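Local atomic coordinates of LP04448p (Drosophila melanogaster, PDB entry 4QMH), a protein that belongs to the XMAP215 family, which drives microtubule polymerization through an array of TOG domains, probably by binding tubulin. Residues Asn98-Phe103 / Asn120-Phe125; Glu136-Ala141 / Lys173-Ser178; Glu154-Leu159 / Lys196-Ala201; Lys162-Pro167 / Ile205-Gly210; Pro181-His186 / Asp212-Ala217. All coordinates share one frame; numbering follows the deposited sequence.

Contact 1 of 5, residues Asn98-Phe103 / Asn120-Phe125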
# COMPACT_ATOMS: atom_id res chain seq x y z
N ASN A 98 0.99 -9.96 1.37
CA ASN A 98 1.33 -10.38 0.01
C ASN A 98 1.10 -9.29 -1.04
O ASN A 98 1.93 -9.10 -1.93
CB ASN A 98 0.56 -11.65 -0.38
CG ASN A 98 1.21 -12.92 0.14
OD1 ASN A 98 2.33 -13.27 -0.26
ND2 ASN A 98 0.52 -13.62 1.02
N LEU A 99 -0.01 -8.57 -0.92
CA LEU A 99 -0.48 -7.74 -2.03
C LEU A 99 -0.10 -6.27 -1.91
O LEU A 99 0.11 -5.61 -2.91
CB LEU A 99 -1.99 -7.83 -2.17
CG LEU A 99 -2.48 -9.27 -2.38
CD1 LEU A 99 -4.01 -9.29 -2.41
CD2 LEU A 99 -1.89 -9.85 -3.66
N PHE A 100 -0.03 -5.76 -0.68
CA PHE A 100 0.25 -4.34 -0.47
C PHE A 100 1.60 -3.89 -1.07
O PHE A 100 1.66 -2.83 -1.68
CB PHE A 100 0.15 -4.02 1.04
CG PHE A 100 0.30 -2.56 1.39
CD1 PHE A 100 -0.43 -1.58 0.72
CD2 PHE A 100 1.11 -2.18 2.45
CE1 PHE A 100 -0.32 -0.25 1.09
CE2 PHE A 100 1.23 -0.84 2.81
CZ PHE A 100 0.51 0.12 2.13
N PRO A 101 2.68 -4.68 -0.90
CA PRO A 101 3.93 -4.25 -1.55
C PRO A 101 3.76 -4.04 -3.05
O PRO A 101 4.35 -3.10 -3.61
CB PRO A 101 4.88 -5.40 -1.26
CG PRO A 101 4.40 -5.93 0.09
CD PRO A 101 2.89 -5.84 -0.02
N GLY A 102 2.95 -4.88 -3.69
CA GLY A 102 2.71 -4.76 -5.12
C GLY A 102 1.88 -3.53 -5.46
O GLY A 102 2.13 -2.86 -6.45
N PHE A 103 0.87 -3.24 -4.64
CA PHE A 103 0.10 -2.01 -4.80
C PHE A 103 1.01 -0.80 -4.68
O PHE A 103 0.92 0.15 -5.47
CB PHE A 103 -0.97 -1.88 -3.71
CG PHE A 103 -1.99 -2.98 -3.70
CD1 PHE A 103 -2.19 -3.81 -4.79
CD2 PHE A 103 -2.77 -3.17 -2.56
CE1 PHE A 103 -3.15 -4.81 -4.75
CE2 PHE A 103 -3.73 -4.17 -2.51
CZ PHE A 103 -3.92 -5.00 -3.61
N ASN A 120 -6.68 2.89 -5.48
CA ASN A 120 -8.02 2.36 -5.23
C ASN A 120 -7.98 1.00 -4.54
O ASN A 120 -8.79 0.72 -3.66
CB ASN A 120 -8.79 2.24 -6.54
CG ASN A 120 -9.15 3.59 -7.11
OD1 ASN A 120 -9.33 4.56 -6.38
ND2 ASN A 120 -9.28 3.65 -8.43
N CYS A 121 -7.04 0.16 -4.95
CA CYS A 121 -6.81 -1.11 -4.27
C CYS A 121 -6.43 -0.86 -2.83
O CYS A 121 -6.95 -1.50 -1.92
CB CYS A 121 -5.69 -1.89 -4.92
SG CYS A 121 -6.21 -2.96 -6.24
N ILE A 122 -5.46 0.02 -2.62
CA ILE A 122 -4.99 0.29 -1.28
C ILE A 122 -6.15 0.74 -0.41
O ILE A 122 -6.38 0.20 0.66
CB ILE A 122 -3.87 1.35 -1.26
CG1 ILE A 122 -2.60 0.78 -1.90
CG2 ILE A 122 -3.60 1.77 0.18
CD1 ILE A 122 -1.50 1.81 -2.20
N ASN A 123 -6.91 1.73 -0.89
CA ASN A 123 -7.98 2.28 -0.08
C ASN A 123 -9.15 1.31 0.09
O ASN A 123 -9.83 1.33 1.12
CB ASN A 123 -8.42 3.64 -0.61
CG ASN A 123 -7.39 4.72 -0.34
OD1 ASN A 123 -6.72 4.70 0.69
ND2 ASN A 123 -7.24 5.65 -1.27
N SER A 124 -9.38 0.46 -0.90
CA SER A 124 -10.39 -0.59 -0.74
C SER A 124 -10.01 -1.58 0.34
O SER A 124 -10.83 -1.92 1.20
CB SER A 124 -10.66 -1.32 -2.06
OG SER A 124 -11.65 -2.32 -1.84
N PHE A 125 -8.77 -2.07 0.30
CA PHE A 125 -8.30 -2.97 1.34
C PHE A 125 -8.33 -2.26 2.69
O PHE A 125 -8.69 -2.87 3.70
CB PHE A 125 -6.90 -3.49 1.03
CG PHE A 125 -6.88 -4.72 0.15
CD1 PHE A 125 -7.22 -4.64 -1.19
CD2 PHE A 125 -6.55 -5.96 0.69
CE1 PHE A 125 -7.21 -5.78 -1.99
CE2 PHE A 125 -6.54 -7.10 -0.10
CZ PHE A 125 -6.88 -7.00 -1.45
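F103 is the ring around which helices 96-106 and 112-129 close on each other, with C121 over its face and F125 against its edge. The tight part lies here. C121 CB stands almost exactly over the centre of the F103 ring, 3.7 Å from the centroid and only 5° off the normal, a CH-pi contact; the sulfur SG sits over the same face but further out, 4.3 Å from the F103 centroid. The opposite face of the F103 ring, toward its rim, looks onto the carbonyl oxygen of L99 in its own helix. At the far edge CZ and CE2 of F103 reach a face of F125, a T-shaped pair with planes at 62° and centroids 5.3 Å apart. L99 CD1 comes to F125 CZ at 3.8 Å. At the root of the ring, F103 CB touches I122 CG1 at 3.6 Å, the two side chains sliding past each other in opposite directions.

The looser part is at F100, which meets I122 through its ring edge, CE1 of F100 to CG1 of I122 at 3.9 Å. The outer flanks of the two helices, at P101 and N120, turn to the surface and stay apart, while all six touching residues are buried.

The segments run near-antiparallel at 146°, their axes 10.0 Å apart, as neighbours in a helical array, consistent with the HEAT-like architecture of TOG domains. C81 and A85 of helix 71-88 and L62 and L66 of helix 58-66 pack on one side; F134, M139 and I140 close round F100 on the other.

Contact 2 of 5, residues Glu136-Ala141 / Lys173-Ser178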
# COMPACT_ATOMS: atom_id res chain seq x y z
N GLU A 136 3.01 -2.14 9.02
CA GLU A 136 3.75 -3.25 9.56
C GLU A 136 4.89 -3.61 8.62
O GLU A 136 4.79 -3.42 7.41
CB GLU A 136 2.85 -4.48 9.73
CG GLU A 136 1.68 -4.25 10.69
CD GLU A 136 1.18 -5.54 11.33
OE1 GLU A 136 1.81 -6.59 11.11
OE2 GLU A 136 0.17 -5.49 12.06
N SER A 137 5.97 -4.12 9.21
CA SER A 137 7.06 -4.74 8.47
C SER A 137 7.80 -3.82 7.51
O SER A 137 8.48 -4.29 6.61
CB SER A 137 6.54 -5.98 7.74
OG SER A 137 6.00 -6.90 8.66
N GLU A 138 7.65 -2.51 7.74
CA GLU A 138 8.33 -1.49 6.95
C GLU A 138 8.00 -1.55 5.47
O GLU A 138 8.82 -1.19 4.64
CB GLU A 138 9.84 -1.51 7.18
CG GLU A 138 10.21 -1.17 8.63
CD GLU A 138 11.72 -1.07 8.89
OE1 GLU A 138 12.52 -1.05 7.93
OE2 GLU A 138 12.11 -1.01 10.08
N MET A 139 6.80 -1.98 5.13
CA MET A 139 6.40 -2.00 3.72
C MET A 139 6.41 -0.60 3.12
O MET A 139 6.91 -0.39 2.01
CB MET A 139 5.03 -2.65 3.54
CG MET A 139 5.06 -4.14 3.82
SD MET A 139 3.46 -4.96 3.68
CE MET A 139 2.58 -4.26 5.06
N ILE A 140 5.86 0.35 3.85
CA ILE A 140 5.83 1.74 3.38
C ILE A 140 7.25 2.34 3.31
O ILE A 140 7.64 2.92 2.29
CB ILE A 140 4.85 2.57 4.24
CG1 ILE A 140 3.41 2.16 3.91
CG2 ILE A 140 5.04 4.06 4.01
CD1 ILE A 140 2.39 2.64 4.94
N ALA A 141 8.02 2.18 4.38
CA ALA A 141 9.40 2.68 4.38
C ALA A 141 10.24 2.08 3.26
O ALA A 141 11.05 2.77 2.64
CB ALA A 141 10.05 2.44 5.72
N LYS A 173 3.44 2.55 16.07
CA LYS A 173 4.35 3.68 16.22
C LYS A 173 5.71 3.36 15.65
O LYS A 173 6.37 4.22 15.06
CB LYS A 173 4.51 4.07 17.70
CG LYS A 173 3.28 4.69 18.30
CD LYS A 173 3.49 5.08 19.76
CE LYS A 173 4.69 6.01 19.92
NZ LYS A 173 4.87 6.39 21.34
N GLU A 174 6.16 2.12 15.84
CA GLU A 174 7.47 1.73 15.38
C GLU A 174 7.54 1.80 13.85
O GLU A 174 8.57 2.17 13.29
CB GLU A 174 7.81 0.32 15.85
CG GLU A 174 9.19 -0.16 15.41
CD GLU A 174 10.32 0.77 15.82
OE1 GLU A 174 10.19 1.53 16.82
OE2 GLU A 174 11.37 0.75 15.15
N ASP A 175 6.46 1.40 13.18
CA ASP A 175 6.46 1.48 11.73
C ASP A 175 6.49 2.93 11.25
O ASP A 175 7.17 3.25 10.27
CB ASP A 175 5.27 0.74 11.13
CG ASP A 175 5.52 0.31 9.69
OD1 ASP A 175 6.40 -0.56 9.50
OD2 ASP A 175 4.86 0.84 8.78
N ILE A 176 5.75 3.81 11.93
CA ILE A 176 5.86 5.25 11.62
C ILE A 176 7.30 5.75 11.84
O ILE A 176 7.85 6.49 11.02
CB ILE A 176 4.85 6.10 12.41
CG1 ILE A 176 3.42 5.62 12.13
CG2 ILE A 176 5.00 7.58 12.07
CD1 ILE A 176 3.03 5.62 10.67
N HIS A 177 7.94 5.33 12.93
CA HIS A 177 9.35 5.68 13.14
C HIS A 177 10.22 5.32 11.93
O HIS A 177 11.14 6.06 11.58
CB HIS A 177 9.92 4.98 14.38
CG HIS A 177 9.74 5.75 15.65
ND1 HIS A 177 10.56 6.81 16.00
CD2 HIS A 177 8.87 5.60 16.67
CE1 HIS A 177 10.18 7.28 17.18
NE2 HIS A 177 9.16 6.56 17.61
N SER A 178 9.94 4.19 11.29
CA SER A 178 10.74 3.75 10.16
C SER A 178 10.64 4.70 8.96
O SER A 178 11.50 4.69 8.08
CB SER A 178 10.38 2.32 9.74
OG SER A 178 9.13 2.28 9.07
O HOH W 1 4.56 -0.21 6.31
O HOH W 2 7.11 1.71 7.12
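D175 reaches across from helix 173-186 to the turn that starts helix 139-145, and its carboxylate takes the N-H of E138. The bond from E138 N to D175 OD1 is 2.9 Å long and noticeably bent, at 142°, and it lands on the syn lone pair of OD1. D175 CG lies roughly anti to its backbone N; this chi1 of -156° puts CG on the side facing the turn, and OD1 then reaches E138 N. OD2 faces two waters. One accepts from I140 N and donates to D175 OD2 at 2.7 Å; the other accepts from A141 N and donates to both D175 OD2 and S178 OG.

One turn further along, S178 points its CB toward the other segment. Its OG lies between the backbone N and the carbonyl carbon (chi1 74°). From there S178 OG makes a very short bond of 2.5 Å back to D175 O. The same S178 OG packs against A141 CB at 3.5 Å. E138 CG lies 3.6 Å from S178 OG, and E138 CD continues past S178 CB at 3.7 Å.

D175 binds the amide of the N-cap residue E138 directly and those of I140 and A141, in the first turn of helix 139-145, through water. Those N-H groups and the helix dipole would favour a negative charge on D175, perhaps offsetting the nearby E138 carboxylate, whose OE2 is 5.8 Å from D175 OD1. The contact is thus a polar, water-mediated seam, in which D175 is buried while E138 reaches the surface.

Contact 3 of 5, residues Glu154-Leu159 / Lys196-Ala201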
# COMPACT_ATOMS: atom_id res chain seq x y z
N GLU A 154 3.05 10.06 -4.73
CA GLU A 154 1.77 9.44 -4.38
C GLU A 154 1.74 8.99 -2.94
O GLU A 154 0.73 9.15 -2.25
CB GLU A 154 1.46 8.24 -5.27
CG GLU A 154 1.32 8.53 -6.74
CD GLU A 154 0.08 9.32 -7.09
OE1 GLU A 154 -0.88 9.35 -6.29
OE2 GLU A 154 0.07 9.92 -8.18
N LEU A 155 2.84 8.41 -2.48
CA LEU A 155 2.85 7.78 -1.16
C LEU A 155 2.85 8.81 -0.03
O LEU A 155 2.13 8.64 0.96
CB LEU A 155 4.02 6.80 -1.04
CG LEU A 155 4.00 5.87 0.17
CD1 LEU A 155 2.60 5.29 0.43
CD2 LEU A 155 5.03 4.76 -0.03
N TRP A 156 3.62 9.88 -0.16
CA TRP A 156 3.52 10.95 0.82
C TRP A 156 2.13 11.61 0.83
O TRP A 156 1.64 12.02 1.88
CB TRP A 156 4.62 12.01 0.62
CG TRP A 156 5.97 11.56 1.11
CD1 TRP A 156 7.12 11.47 0.36
CD2 TRP A 156 6.32 11.14 2.44
NE1 TRP A 156 8.15 11.03 1.15
CE2 TRP A 156 7.69 10.81 2.42
CE3 TRP A 156 5.61 11.00 3.63
CZ2 TRP A 156 8.37 10.35 3.56
CZ3 TRP A 156 6.28 10.55 4.76
CH2 TRP A 156 7.65 10.23 4.71
N ALA A 157 1.49 11.73 -0.34
CA ALA A 157 0.15 12.32 -0.38
C ALA A 157 -0.80 11.43 0.39
O ALA A 157 -1.66 11.90 1.12
CB ALA A 157 -0.32 12.47 -1.81
N TRP A 158 -0.65 10.12 0.19
CA TRP A 158 -1.54 9.16 0.83
C TRP A 158 -1.33 9.17 2.33
O TRP A 158 -2.29 9.18 3.09
CB TRP A 158 -1.31 7.77 0.25
CG TRP A 158 -2.19 6.69 0.83
CD1 TRP A 158 -3.48 6.40 0.48
CD2 TRP A 158 -1.82 5.73 1.83
NE1 TRP A 158 -3.95 5.32 1.21
CE2 TRP A 158 -2.95 4.90 2.05
CE3 TRP A 158 -0.66 5.50 2.57
CZ2 TRP A 158 -2.93 3.86 2.98
CZ3 TRP A 158 -0.64 4.47 3.49
CH2 TRP A 158 -1.78 3.66 3.69
N LEU A 159 -0.08 9.18 2.77
CA LEU A 159 0.19 9.25 4.20
C LEU A 159 -0.34 10.54 4.80
O LEU A 159 -0.91 10.53 5.89
CB LEU A 159 1.69 9.11 4.49
CG LEU A 159 2.29 7.72 4.19
CD1 LEU A 159 3.82 7.79 4.14
CD2 LEU A 159 1.84 6.71 5.23
N LYS A 196 6.69 19.00 -1.65
CA LYS A 196 5.39 19.50 -1.24
C LYS A 196 4.63 18.45 -0.44
O LYS A 196 4.11 18.72 0.64
CB LYS A 196 4.56 19.94 -2.46
CG LYS A 196 3.13 20.31 -2.13
CD LYS A 196 2.42 20.85 -3.37
CE LYS A 196 1.00 21.29 -3.06
NZ LYS A 196 0.13 20.13 -2.70
N ASN A 197 4.58 17.23 -0.96
CA ASN A 197 3.79 16.19 -0.32
C ASN A 197 4.43 15.69 0.98
O ASN A 197 3.73 15.40 1.95
CB ASN A 197 3.52 15.06 -1.31
CG ASN A 197 2.58 15.48 -2.43
OD1 ASN A 197 2.12 16.62 -2.45
ND2 ASN A 197 2.29 14.57 -3.35
N ALA A 198 5.76 15.60 1.02
CA ALA A 198 6.41 15.18 2.27
C ALA A 198 6.19 16.21 3.39
O ALA A 198 5.91 15.86 4.55
CB ALA A 198 7.89 14.89 2.04
N ASN A 199 6.28 17.49 3.05
CA ASN A 199 5.99 18.52 4.03
C ASN A 199 4.56 18.42 4.56
O ASN A 199 4.32 18.60 5.76
CB ASN A 199 6.28 19.91 3.48
CG ASN A 199 7.74 20.29 3.58
OD1 ASN A 199 8.22 20.68 4.65
ND2 ASN A 199 8.47 20.14 2.48
N GLU A 200 3.63 18.11 3.67
CA GLU A 200 2.23 17.96 4.07
C GLU A 200 2.01 16.77 4.99
O GLU A 200 1.04 16.73 5.73
CB GLU A 200 1.33 17.86 2.84
CG GLU A 200 1.31 19.14 2.02
CD GLU A 200 0.31 19.10 0.89
OE1 GLU A 200 -0.44 18.11 0.78
OE2 GLU A 200 0.28 20.08 0.11
N ALA A 201 2.93 15.81 4.94
CA ALA A 201 2.82 14.59 5.74
C ALA A 201 3.42 14.77 7.13
O ALA A 201 3.25 13.92 8.00
CB ALA A 201 3.51 13.43 5.01
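W156 lays one face of its indole against A198, whose CB stands 3.8 Å from the centroid of the five-membered ring and 6° off the normal, a CH-pi contact. A198 CA lies over the same face, 3.8 Å from W156 CG. Where the six-membered ring begins, A201 CB closes on W156 CE3 at 3.5 Å, coming in obliquely. The pyrrole N-H, at the other end of the indole, leaves the pair of helices: NE1 is hydrogen-bonded to ND1 of H186, whose ring meets the indole at about 85°.

At the base of the indole, W156 CB packs on the backbone of the second helix, 3.7 Å from N197 C. Beside it, N197 points its CB toward the first helix, 3.8 Å from W156 CB. The amide reaches across to helix 149-162: N197 ND2 passes A157 CB at 3.7 Å and donates to T153 O, one turn back from A157, which makes a hydrogen bond between the two helices.

The two segments, of helices 149-162 and 192-209, are nearly parallel at 24°, with axes only 7.9 Å apart; alanines at 157, 198 and 201 leave the space for so close an approach. This joins the two helices side by side, consistent with the helical stacking of TOG domains. The chemistry is chiefly apolar and shape-driven, with one large flat residue packed against small ones. Its buried polar N-H is satisfied by H186, and N197 ND2 is satisfied by T153 O at the partly exposed margin.

Contact 4 of 5, residues Lys162-Pro167 / Ile205-Gly210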
# COMPACT_ATOMS: atom_id res chain seq x y z
N LYS A 162 -4.15 10.14 5.05
CA LYS A 162 -4.73 9.09 5.88
C LYS A 162 -4.31 9.11 7.35
O LYS A 162 -5.13 8.86 8.24
CB LYS A 162 -4.43 7.71 5.28
CG LYS A 162 -5.04 7.48 3.91
CD LYS A 162 -6.56 7.45 3.96
CE LYS A 162 -7.15 7.19 2.59
NZ LYS A 162 -8.64 7.23 2.62
N LEU A 163 -3.04 9.40 7.62
CA LEU A 163 -2.55 9.34 9.01
C LEU A 163 -3.33 10.22 10.00
O LEU A 163 -3.59 9.80 11.13
CB LEU A 163 -1.06 9.66 9.11
CG LEU A 163 -0.11 8.57 8.63
CD1 LEU A 163 1.32 9.09 8.63
CD2 LEU A 163 -0.24 7.34 9.52
N PRO A 164 -3.69 11.45 9.60
CA PRO A 164 -4.38 12.27 10.61
C PRO A 164 -5.74 11.69 11.04
O PRO A 164 -6.21 12.01 12.14
CB PRO A 164 -4.55 13.62 9.91
CG PRO A 164 -3.42 13.66 8.91
CD PRO A 164 -3.32 12.23 8.41
N GLY A 165 -6.35 10.85 10.22
CA GLY A 165 -7.67 10.31 10.52
C GLY A 165 -7.68 8.91 11.10
O GLY A 165 -8.74 8.34 11.36
N LEU A 166 -6.49 8.35 11.31
CA LEU A 166 -6.36 7.01 11.87
C LEU A 166 -6.09 7.12 13.37
O LEU A 166 -5.22 7.87 13.80
CB LEU A 166 -5.21 6.26 11.19
CG LEU A 166 -5.43 5.82 9.74
CD1 LEU A 166 -4.19 5.17 9.15
CD2 LEU A 166 -6.64 4.89 9.63
N PRO A 167 -6.86 6.37 14.17
CA PRO A 167 -6.64 6.35 15.61
C PRO A 167 -5.31 5.67 15.92
O PRO A 167 -4.88 4.82 15.15
CB PRO A 167 -7.80 5.51 16.14
CG PRO A 167 -8.16 4.61 15.01
CD PRO A 167 -7.91 5.42 13.75
N ILE A 205 2.47 12.42 10.53
CA ILE A 205 3.48 11.65 11.26
C ILE A 205 3.52 12.10 12.71
O ILE A 205 3.52 11.28 13.63
CB ILE A 205 4.89 11.83 10.63
CG1 ILE A 205 4.89 11.37 9.16
CG2 ILE A 205 5.96 11.12 11.46
CD1 ILE A 205 4.94 9.87 8.97
N MET A 206 3.54 13.41 12.94
CA MET A 206 3.63 13.92 14.30
C MET A 206 2.41 13.58 15.16
O MET A 206 2.52 13.44 16.37
CB MET A 206 3.84 15.43 14.29
CG MET A 206 4.30 15.98 15.63
SD MET A 206 4.59 17.74 15.56
CE MET A 206 6.11 17.78 14.62
N ILE A 207 1.24 13.47 14.53
CA ILE A 207 0.03 13.10 15.27
C ILE A 207 0.23 11.74 15.95
O ILE A 207 -0.29 11.51 17.05
CB ILE A 207 -1.21 13.08 14.35
CG1 ILE A 207 -1.70 14.51 14.14
CG2 ILE A 207 -2.31 12.19 14.93
CD1 ILE A 207 -2.73 14.63 13.04
N HIS A 208 1.02 10.88 15.33
CA HIS A 208 1.29 9.55 15.89
C HIS A 208 2.55 9.45 16.75
O HIS A 208 2.59 8.67 17.70
CB HIS A 208 1.29 8.50 14.77
CG HIS A 208 -0.05 8.32 14.14
ND1 HIS A 208 -0.96 7.40 14.60
CD2 HIS A 208 -0.65 8.99 13.13
CE1 HIS A 208 -2.07 7.49 13.88
NE2 HIS A 208 -1.90 8.44 12.98
N LEU A 209 3.58 10.22 16.43
CA LEU A 209 4.83 10.13 17.18
C LEU A 209 4.99 11.23 18.22
O LEU A 209 5.64 11.03 19.25
CB LEU A 209 6.04 10.16 16.24
CG LEU A 209 6.14 8.98 15.29
CD1 LEU A 209 7.49 9.01 14.54
CD2 LEU A 209 5.96 7.66 16.04
N GLY A 210 4.41 12.40 17.95
CA GLY A 210 4.61 13.56 18.80
C GLY A 210 5.88 14.35 18.49
O GLY A 210 6.84 13.81 17.94
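L163 to G165 form a short 3-10 turn just after helix 149-162, and L163 and P164 face the last turns of helix 192-209 with CA atoms 6.8 Å (L163 to I205) and 6.5 Å (P164 to I207) apart. H208 carries the polar link: its NE2 donates to L163 O at 2.9 Å with an angle of 161°, and the acceptor lies within 7° of the imidazole plane. L163 O also accepts from L166 N, the two donors arriving from opposite faces of the carbonyl plane. H208 CG is anti to the carbonyl carbon (chi1 -66°), sending the ring toward the loop, where H208 CE1 comes edge-on to L166 O at 3.2 Å. In this all-helical TOG domain the contact thus pins a connecting loop, the one leading to helix 173-186, onto the C-terminal end of helix 192-209. L163 also meets I205, L163 CD1 to I205 CD1 at 3.7 Å, and L163 CD2 lies 4.0 Å from H208 NE2. On the outer side P164 CB touches I207 CD1 at 3.8 Å. F135 covers L163 and L166, V171 packs on H208, and M214 of helix 211-221 and I176 back I205.

Contact 5 of 5, residues Pro181-His186 / Asp212-Ala217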
# COMPACT_ATOMS: atom_id res chain seq x y z
N PRO A 181 13.34 8.76 8.71
CA PRO A 181 14.51 9.15 7.91
C PRO A 181 14.14 9.56 6.50
O PRO A 181 14.77 10.45 5.91
CB PRO A 181 15.36 7.87 7.89
CG PRO A 181 14.97 7.14 9.13
CD PRO A 181 13.50 7.43 9.32
N HIS A 182 13.11 8.94 5.95
CA HIS A 182 12.71 9.25 4.58
C HIS A 182 11.97 10.58 4.57
O HIS A 182 12.15 11.38 3.66
CB HIS A 182 11.85 8.13 4.00
CG HIS A 182 12.49 6.78 4.14
ND1 HIS A 182 13.62 6.43 3.43
CD2 HIS A 182 12.18 5.72 4.92
CE1 HIS A 182 13.97 5.20 3.77
NE2 HIS A 182 13.12 4.75 4.67
N LEU A 183 11.18 10.84 5.60
CA LEU A 183 10.52 12.13 5.71
C LEU A 183 11.57 13.24 5.74
O LEU A 183 11.45 14.25 5.05
CB LEU A 183 9.69 12.17 6.98
CG LEU A 183 8.97 13.49 7.24
CD1 LEU A 183 7.86 13.68 6.24
CD2 LEU A 183 8.40 13.46 8.65
N TYR A 184 12.61 13.05 6.56
CA TYR A 184 13.61 14.10 6.74
C TYR A 184 14.43 14.36 5.47
O TYR A 184 14.88 15.48 5.22
CB TYR A 184 14.52 13.79 7.93
CG TYR A 184 13.82 13.91 9.27
CD1 TYR A 184 12.52 14.41 9.36
CD2 TYR A 184 14.47 13.57 10.45
CE1 TYR A 184 11.88 14.53 10.58
CE2 TYR A 184 13.83 13.69 11.69
CZ TYR A 184 12.54 14.17 11.73
OH TYR A 184 11.89 14.30 12.94
N ALA A 185 14.62 13.32 4.66
CA ALA A 185 15.29 13.51 3.38
C ALA A 185 14.35 14.16 2.36
O ALA A 185 14.75 15.08 1.64
CB ALA A 185 15.79 12.20 2.85
N HIS A 186 13.11 13.69 2.31
CA HIS A 186 12.19 14.09 1.24
C HIS A 186 11.59 15.49 1.42
O HIS A 186 11.16 16.09 0.45
CB HIS A 186 11.11 13.03 1.01
CG HIS A 186 11.67 11.70 0.61
ND1 HIS A 186 10.92 10.54 0.59
CD2 HIS A 186 12.92 11.34 0.22
CE1 HIS A 186 11.68 9.53 0.21
NE2 HIS A 186 12.90 9.99 -0.02
N ASP A 212 8.31 15.68 20.52
CA ASP A 212 9.52 15.29 21.22
C ASP A 212 10.25 14.12 20.56
O ASP A 212 11.47 14.15 20.38
CB ASP A 212 9.21 14.97 22.69
CG ASP A 212 8.85 16.21 23.50
OD1 ASP A 212 9.10 17.34 23.03
OD2 ASP A 212 8.33 16.05 24.63
N ALA A 213 9.49 13.09 20.19
CA ALA A 213 10.08 11.91 19.55
C ALA A 213 10.69 12.27 18.19
O ALA A 213 11.76 11.77 17.83
CB ALA A 213 9.03 10.81 19.40
N MET A 214 10.03 13.14 17.45
CA MET A 214 10.55 13.51 16.13
C MET A 214 11.79 14.37 16.26
O MET A 214 12.74 14.23 15.49
CB MET A 214 9.48 14.20 15.29
CG MET A 214 8.31 13.28 14.98
SD MET A 214 7.10 13.99 13.88
CE MET A 214 7.98 14.00 12.32
N ASN A 215 11.79 15.25 17.26
CA ASN A 215 12.96 16.07 17.53
C ASN A 215 14.15 15.23 18.01
O ASN A 215 15.29 15.50 17.64
CB ASN A 215 12.61 17.15 18.53
CG ASN A 215 13.71 18.16 18.69
OD1 ASN A 215 14.00 18.92 17.77
ND2 ASN A 215 14.34 18.17 19.86
N ARG A 216 13.88 14.19 18.80
CA ARG A 216 14.94 13.27 19.23
C ARG A 216 15.54 12.55 18.04
O ARG A 216 16.76 12.36 17.95
CB ARG A 216 14.41 12.25 20.23
CG ARG A 216 14.21 12.79 21.63
CD ARG A 216 14.07 11.68 22.66
NE ARG A 216 12.86 10.88 22.46
CZ ARG A 216 11.67 11.19 22.97
NH1 ARG A 216 11.52 12.29 23.70
NH2 ARG A 216 10.62 10.40 22.75
N ALA A 217 14.67 12.13 17.12
CA ALA A 217 15.11 11.45 15.91
C ALA A 217 15.98 12.38 15.07
O ALA A 217 16.97 11.95 14.48
CB ALA A 217 13.90 10.97 15.11
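L183 and M214 meet at the apolar centre, where the methyl CE of M214 comes to L183 CD2 at 3.7 Å, the two side chains crossing at about a right angle. M214 runs extended as far as SD and then bends at chi3 (71°), which carries CE toward helix 173-186. The same M214 CE also lies 4.3 Å from Y184 CE1, so the tip of M214 touches both residues.

Further out stands the tyrosine ring. Y184 aims toward helix 211-221, its CE2 edge 4.4 Å from A217 CB, a looser approach. Its hydroxyl reaches the main chain, and Y184 OH donates to M214 O at 2.7 Å. That oxygen lies at the edge of the ring, near its plane, whereas the hydroxyl stands above the carbonyl plane, 47° out of it. M214 CB lies 3.4 Å from Y184 OH, beside the acceptor, so one residue receives the hydroxyl with its backbone while its methyl fills the apolar centre.

The two segments are steeply inclined, at 73°, and their axes stay 11.6 Å apart; long side chains bridge the gap. I229 and L233 of helix 226-236 cover Y184, with L233 also on M214. I205 and M206 of helix 192-209 also pack on M214, so the contact joins helix 173-186 to helix 211-221 beside helices 192-209 and 226-236.

In the fold
Going from the N terminus, contact 1 comes first and is local: 16 residues separate its segments, and it closes one helical hairpin before any other contact opens. The remaining four span longer loops. Contact 2 opens at 136-141 and closes at 173-178; contact 3 opens inside that span, at 154-159, and closes beyond it at 196-201, so the two cross. Contact 4 likewise crosses both contacts 2 and 3, and contact 5 crosses 3 and 4 but follows 2. Contact 1 meets the interlocked group through F100 on M139 and N123 on W158. Together they tie the helices from 96-106 to 211-221.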